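Local coordinates for protein endo-arabinase (Bacteroides thetaiotaomicron, PDB 5C0P) that probably hydrolyses internal glycosidic bonds in arabinan as a family 43 glycoside hydrolase, and binds magnesium, at residues 130-135 with 155-160; 191-196 with 200-205. All coordinates share one frame; numbering follows the deposited sequence. Where two conformers were deposited one is given.

Interaction 1 of 2, residues 130-135 with 155-160; sequences SGWMCL and WLETID. With MG (magnesium ion), chain B.
Met133 and Glu157 make the hydrogen bond that crosses this contact. The backbone N of Met133 donates to Glu157 OE1 over 3.1 Å, with an angle of 155° at the hydrogen. It comes from above the carboxylate plane, 36° out of it. The same oxygen lies 3.6 Å from Trp132 CA. OE2 faces the side chain of Met133, a selenomethionine with two conformers, so how closely its CG approaches OE2 is doubtful. Glu157 spans the distance because its CG is anti to the backbone N (chi1 176°) and the chain runs on extended. The contact ties the loop leading into strand 134-141 to helix 155-158, the short helix just after strand 147-153. Those two strands pair antiparallel in one blade of the five-bladed beta-propeller of family 43. Arg153 forms a salt bridge with Glu157 OE1 and a cation-pi contact with Trp132. Replacing Glu157 by alanine would probably leave the Met133 N-H and the Arg153 guanidinium without this acceptor. At the helix end, Ile159 takes a positive phi, and Ile159 N bonds to Trp155 O at 2.7 Å. Thr158 O binds magnesium at 2.1 Å, and five waters complete its six-fold shell. Water 1 donates to Asp160 O.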
loop_
_atom_site.group_PDB
_atom_site.type_symbol
_atom_site.label_atom_id
_atom_site.label_comp_id
_atom_site.label_asym_id
_atom_site.label_seq_id
_atom_site.Cartn_x
_atom_site.Cartn_y
_atom_site.Cartn_z
ATOM N N SER A 130 1.539 -15.298 11.181
ATOM C CA SER A 130 0.314 -16.100 11.168
ATOM C C SER A 130 -0.562 -15.916 12.410
ATOM O O SER A 130 -1.772 -16.167 12.370
ATOM C CB SER A 130 0.642 -17.582 10.971
ATOM O OG SER A 130 1.404 -18.081 12.057
ATOM N N GLY A 131 0.038 -15.487 13.515
ATOM C CA GLY A 131 -0.718 -15.301 14.740
ATOM C C GLY A 131 -1.363 -13.930 14.869
ATOM O O GLY A 131 -2.021 -13.651 15.881
ATOM N N TRP A 132 -1.188 -13.087 13.855
ATOM C CA TRP A 132 -1.651 -11.704 13.911
ATOM C C TRP A 132 -2.554 -11.365 12.740
ATOM O O TRP A 132 -2.291 -11.779 11.613
ATOM C CB TRP A 132 -0.464 -10.747 13.805
ATOM C CG TRP A 132 0.434 -10.668 14.983
ATOM C CD1 TRP A 132 0.308 -11.324 16.171
ATOM C CD2 TRP A 132 1.608 -9.858 15.090
ATOM N NE1 TRP A 132 1.343 -10.975 17.015
ATOM C CE2 TRP A 132 2.156 -10.074 16.370
ATOM C CE3 TRP A 132 2.253 -8.972 14.226
ATOM C CZ2 TRP A 132 3.316 -9.431 16.806
ATOM C CZ3 TRP A 132 3.403 -8.335 14.658
ATOM C CH2 TRP A 132 3.924 -8.571 15.926
HETATM N N MSE A 133 -3.622 -10.617 13.012
HETATM C CA MSE A 133 -4.437 -10.030 11.945
HETATM C C MSE A 133 -3.675 -8.865 11.333
HETATM O O MSE A 133 -3.503 -7.818 11.971
HETATM C CB MSE A 133 -5.771 -9.512 12.480
HETATM C CG MSE A 133 -6.477 -10.453 13.416
HETATM SE SE MSE A 133 -8.355 -10.651 12.991
HETATM C CE MSE A 133 -8.108 -11.797 11.430
ATOM N N CYS A 134 -3.227 -9.044 10.096
ATOM C CA CYS A 134 -2.402 -8.036 9.432
ATOM C C CYS A 134 -2.918 -7.666 8.050
ATOM O O CYS A 134 -3.603 -8.451 7.388
ATOM C CB CYS A 134 -0.959 -8.514 9.278
ATOM S SG CYS A 134 -0.143 -8.957 10.810
ATOM N N LEU A 135 -2.578 -6.461 7.611
ATOM C CA LEU A 135 -2.993 -6.003 6.295
ATOM C C LEU A 135 -2.054 -4.962 5.726
ATOM O O LEU A 135 -1.180 -4.436 6.428
ATOM C CB LEU A 135 -4.433 -5.471 6.319
ATOM C CG LEU A 135 -4.890 -4.426 7.337
ATOM C CD1 LEU A 135 -4.429 -3.018 6.990
ATOM C CD2 LEU A 135 -6.409 -4.454 7.451
ATOM N N TRP A 155 -6.342 -2.727 13.921
ATOM C CA TRP A 155 -6.817 -2.068 15.133
ATOM C C TRP A 155 -7.937 -2.808 15.853
ATOM O O TRP A 155 -8.110 -2.644 17.059
ATOM C CB TRP A 155 -7.253 -0.642 14.808
ATOM C CG TRP A 155 -8.518 -0.584 14.009
ATOM C CD1 TRP A 155 -8.661 -0.815 12.667
ATOM C CD2 TRP A 155 -9.820 -0.272 14.508
ATOM N NE1 TRP A 155 -9.983 -0.670 12.307
ATOM C CE2 TRP A 155 -10.709 -0.331 13.416
ATOM C CE3 TRP A 155 -10.318 0.057 15.768
ATOM C CZ2 TRP A 155 -12.075 -0.078 13.556
ATOM C CZ3 TRP A 155 -11.675 0.312 15.902
ATOM C CH2 TRP A 155 -12.536 0.243 14.802
ATOM N N LEU A 156 -8.699 -3.622 15.128
ATOM C CA LEU A 156 -9.753 -4.407 15.753
ATOM C C LEU A 156 -9.165 -5.395 16.761
ATOM O O LEU A 156 -9.844 -5.813 17.699
ATOM C CB LEU A 156 -10.560 -5.157 14.693
ATOM C CG LEU A 156 -11.507 -4.245 13.911
ATOM C CD1 LEU A 156 -12.324 -5.044 12.912
ATOM C CD2 LEU A 156 -12.412 -3.497 14.868
ATOM N N GLU A 157 -7.900 -5.746 16.547
ATOM C CA GLU A 157 -7.158 -6.644 17.428
ATOM C C GLU A 157 -6.328 -5.856 18.453
ATOM O O GLU A 157 -6.271 -6.214 19.634
ATOM C CB GLU A 157 -6.245 -7.523 16.564
ATOM C CG GLU A 157 -5.327 -8.471 17.318
ATOM C CD GLU A 157 -4.816 -9.605 16.433
ATOM O OE1 GLU A 157 -3.677 -9.517 15.945
ATOM O OE2 GLU A 157 -5.554 -10.586 16.234
ATOM N N THR A 158 -5.707 -4.770 18.000
ATOM C CA THR A 158 -4.726 -4.047 18.817
ATOM C C THR A 158 -5.260 -2.805 19.523
ATOM O O THR A 158 -4.572 -2.245 20.383
ATOM C CB THR A 158 -3.510 -3.618 17.974
ATOM O OG1 THR A 158 -3.938 -2.741 16.922
ATOM C CG2 THR A 158 -2.847 -4.832 17.369
ATOM N N ILE A 159 -6.473 -2.386 19.155
ATOM C CA ILE A 159 -7.110 -1.152 19.639
ATOM C C ILE A 159 -6.440 0.108 19.094
ATOM O O ILE A 159 -7.025 0.823 18.278
ATOM C CB ILE A 159 -7.256 -1.092 21.181
ATOM C CG1 ILE A 159 -7.767 -2.425 21.727
ATOM C CG2 ILE A 159 -8.195 0.037 21.570
ATOM C CD1 ILE A 159 -9.083 -2.881 21.115
ATOM N N ASP A 160 -5.222 0.383 19.552
ATOM C CA ASP A 160 -4.372 1.395 18.942
ATOM C C ASP A 160 -3.657 0.677 17.793
ATOM O O ASP A 160 -2.789 -0.170 18.030
ATOM C CB ASP A 160 -3.360 1.925 19.970
ATOM C CG ASP A 160 -2.933 3.360 19.701
ATOM O OD1 ASP A 160 -3.330 3.928 18.657
ATOM O OD2 ASP A 160 -2.190 3.921 20.546
HETATM MG MG MG B . -2.917 -2.285 21.725
HETATM O O HOH W 1 -1.701 -1.388 20.233
HETATM O O HOH W 2 -3.424 -0.391 22.393
HETATM O O HOH W 3 -2.231 -4.168 21.117
HETATM O O HOH W 4 -4.260 -3.181 23.072
HETATM O O HOH W 5 -1.339 -2.283 23.044
#

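Interaction 2 of 2, residues 191-196 with 200-205; sequences VGSITS and TGNVTD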
loop_
_atom_site.group_PDB
_atom_site.type_symbol
_atom_site.label_atom_id
_atom_site.label_comp_id
_atom_site.label_asym_id
_atom_site.label_seq_id
_atom_site.Cartn_x
_atom_site.Cartn_y
_atom_site.Cartn_z
ATOM N N VAL A 191 -4.852 12.192 14.594
ATOM C CA VAL A 191 -5.666 10.977 14.582
ATOM C C VAL A 191 -6.798 11.013 15.612
ATOM O O VAL A 191 -6.594 11.398 16.765
ATOM C CB VAL A 191 -4.786 9.728 14.810
ATOM C CG1 VAL A 191 -5.647 8.498 15.102
ATOM C CG2 VAL A 191 -3.897 9.484 13.606
ATOM N N GLY A 192 -7.986 10.589 15.188
ATOM C CA GLY A 192 -9.097 10.411 16.103
ATOM C C GLY A 192 -9.587 8.979 16.060
ATOM O O GLY A 192 -9.480 8.310 15.035
ATOM N N SER A 193 -10.126 8.504 17.173
ATOM C CA SER A 193 -10.640 7.140 17.222
ATOM C C SER A 193 -11.961 6.990 16.487
ATOM O O SER A 193 -12.753 7.936 16.392
ATOM C CB SER A 193 -10.813 6.684 18.670
ATOM O OG SER A 193 -9.594 6.787 19.390
ATOM N N ILE A 194 -12.197 5.789 15.974
ATOM C CA ILE A 194 -13.485 5.458 15.393
ATOM C C ILE A 194 -14.062 4.252 16.117
ATOM O O ILE A 194 -13.350 3.554 16.848
ATOM C CB ILE A 194 -13.381 5.156 13.890
ATOM C CG1 ILE A 194 -12.521 3.915 13.647
ATOM C CG2 ILE A 194 -12.841 6.370 13.145
ATOM C CD1 ILE A 194 -12.671 3.356 12.234
ATOM N N THR A 195 -15.352 4.014 15.919
ATOM C CA THR A 195 -16.016 2.889 16.558
ATOM C C THR A 195 -16.574 1.944 15.501
ATOM O O THR A 195 -17.308 2.363 14.605
ATOM C CB THR A 195 -17.137 3.365 17.504
ATOM O OG1 THR A 195 -16.572 4.169 18.551
ATOM C CG2 THR A 195 -17.871 2.183 18.126
ATOM N N SER A 196 -16.197 0.673 15.592
ATOM C CA SER A 196 -16.721 -0.341 14.681
ATOM C C SER A 196 -16.568 -1.720 15.295
ATOM O O SER A 196 -15.603 -1.973 16.020
ATOM C CB SER A 196 -15.979 -0.297 13.346
ATOM O OG SER A 196 -16.539 -1.223 12.429
ATOM N N THR A 200 -13.672 0.741 19.969
ATOM C CA THR A 200 -13.278 2.112 19.671
ATOM C C THR A 200 -11.759 2.207 19.720
ATOM O O THR A 200 -11.136 1.931 20.751
ATOM C CB THR A 200 -13.889 3.120 20.659
ATOM O OG1 THR A 200 -15.318 3.071 20.569
ATOM C CG2 THR A 200 -13.421 4.531 20.335
ATOM N N GLY A 201 -11.155 2.582 18.599
ATOM C CA GLY A 201 -9.707 2.600 18.510
ATOM C C GLY A 201 -9.236 3.381 17.306
ATOM O O GLY A 201 -10.030 4.068 16.659
ATOM N N ASN A 202 -7.950 3.253 16.999
ATOM C CA ASN A 202 -7.313 4.060 15.963
ATOM C C ASN A 202 -6.781 3.202 14.827
ATOM O O ASN A 202 -5.995 2.277 15.049
ATOM C CB ASN A 202 -6.161 4.870 16.560
ATOM C CG ASN A 202 -6.598 5.701 17.742
ATOM O OD1 ASN A 202 -7.547 6.477 17.644
ATOM N ND2 ASN A 202 -5.921 5.528 18.879
ATOM N N VAL A 203 -7.211 3.518 13.610
ATOM C CA VAL A 203 -6.852 2.755 12.423
ATOM C C VAL A 203 -5.408 3.014 11.990
ATOM O O VAL A 203 -4.935 4.155 12.044
ATOM C CB VAL A 203 -7.789 3.149 11.270
ATOM C CG1 VAL A 203 -7.312 2.575 9.919
ATOM C CG2 VAL A 203 -9.218 2.727 11.579
ATOM N N THR A 204 -4.709 1.954 11.575
ATOM C CA THR A 204 -3.507 2.090 10.752
ATOM C C THR A 204 -3.749 1.419 9.405
ATOM O O THR A 204 -4.097 0.231 9.348
ATOM C CB THR A 204 -2.249 1.471 11.378
ATOM O OG1 THR A 204 -2.533 0.139 11.817
ATOM C CG2 THR A 204 -1.752 2.298 12.555
ATOM N N ASP A 205 -3.567 2.193 8.335
ATOM C CA ASP A 205 -3.672 1.707 6.961
ATOM C C ASP A 205 -2.440 2.127 6.165
ATOM O O ASP A 205 -1.836 3.169 6.425
ATOM C CB ASP A 205 -4.891 2.328 6.243
ATOM C CG ASP A 205 -6.218 1.630 6.540
ATOM O OD1 ASP A 205 -6.249 0.530 7.131
ATOM O OD2 ASP A 205 -7.262 2.186 6.124
HETATM O O HOH W 6 -8.433 6.240 13.496
#
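Ile194 and Gly201 form an antiparallel hydrogen-bonded pair, with Ile194 N to Gly201 O at 2.9 Å and Gly201 N to Ile194 O at 3.0 Å. Thr195 and Thr200 follow as a non-hydrogen-bonded pair, their CA atoms 4.2 Å apart. Their side chains lie on the same face of the sheet, and Thr195 OG1 and Thr200 OG1 share a hydrogen bond of 2.6 Å. Both hydroxyls sit beside their backbone N (chi1 -62° in each), which brings them together. Beyond Gly201, Ser193 OG donates to Asn202 OD1 at 2.7 Å, from a position tilted 35° out of the carbonyl plane. Val191 CG1 packs against the same amide oxygen at 3.8 Å. The opposite face carries Ile194. Its CD1 meets Val203 CG2 at 3.6 Å, and Trp155 and Phe224 touch both side chains. Where the strands diverge, water 6 bridges the backbone: it donates to Gly192 O and accepts from Val203 N. Asp205, at the end of the segment, begins strand 205-211 and touches Asp136. The arrangement is a short two-stranded beta hairpin, set just ahead of the first strand of the next four-stranded blade in the family 43 propeller.

In the fold
The two contacts lie on the same side of the chain's centre, with centres about 13 Å apart, and they touch directly. Asn202 is the main joint. Its backbone N probably donates to Ile159 O at 2.9 Å, and its ND2 probably donates to Asp160 OD1 at 3.1 Å. Trp155 NE1 also packs on Val203 CG2 at 3.6 Å. The hairpin of interaction 2 thus rests on the helix of interaction 1. The Asn202 side chain is about 9 Å from the magnesium held by Thr158. Asp136, predicted to tune the catalytic acid, has its side chain about 7 Å from that of Val203 and about 12 Å from that of Met133.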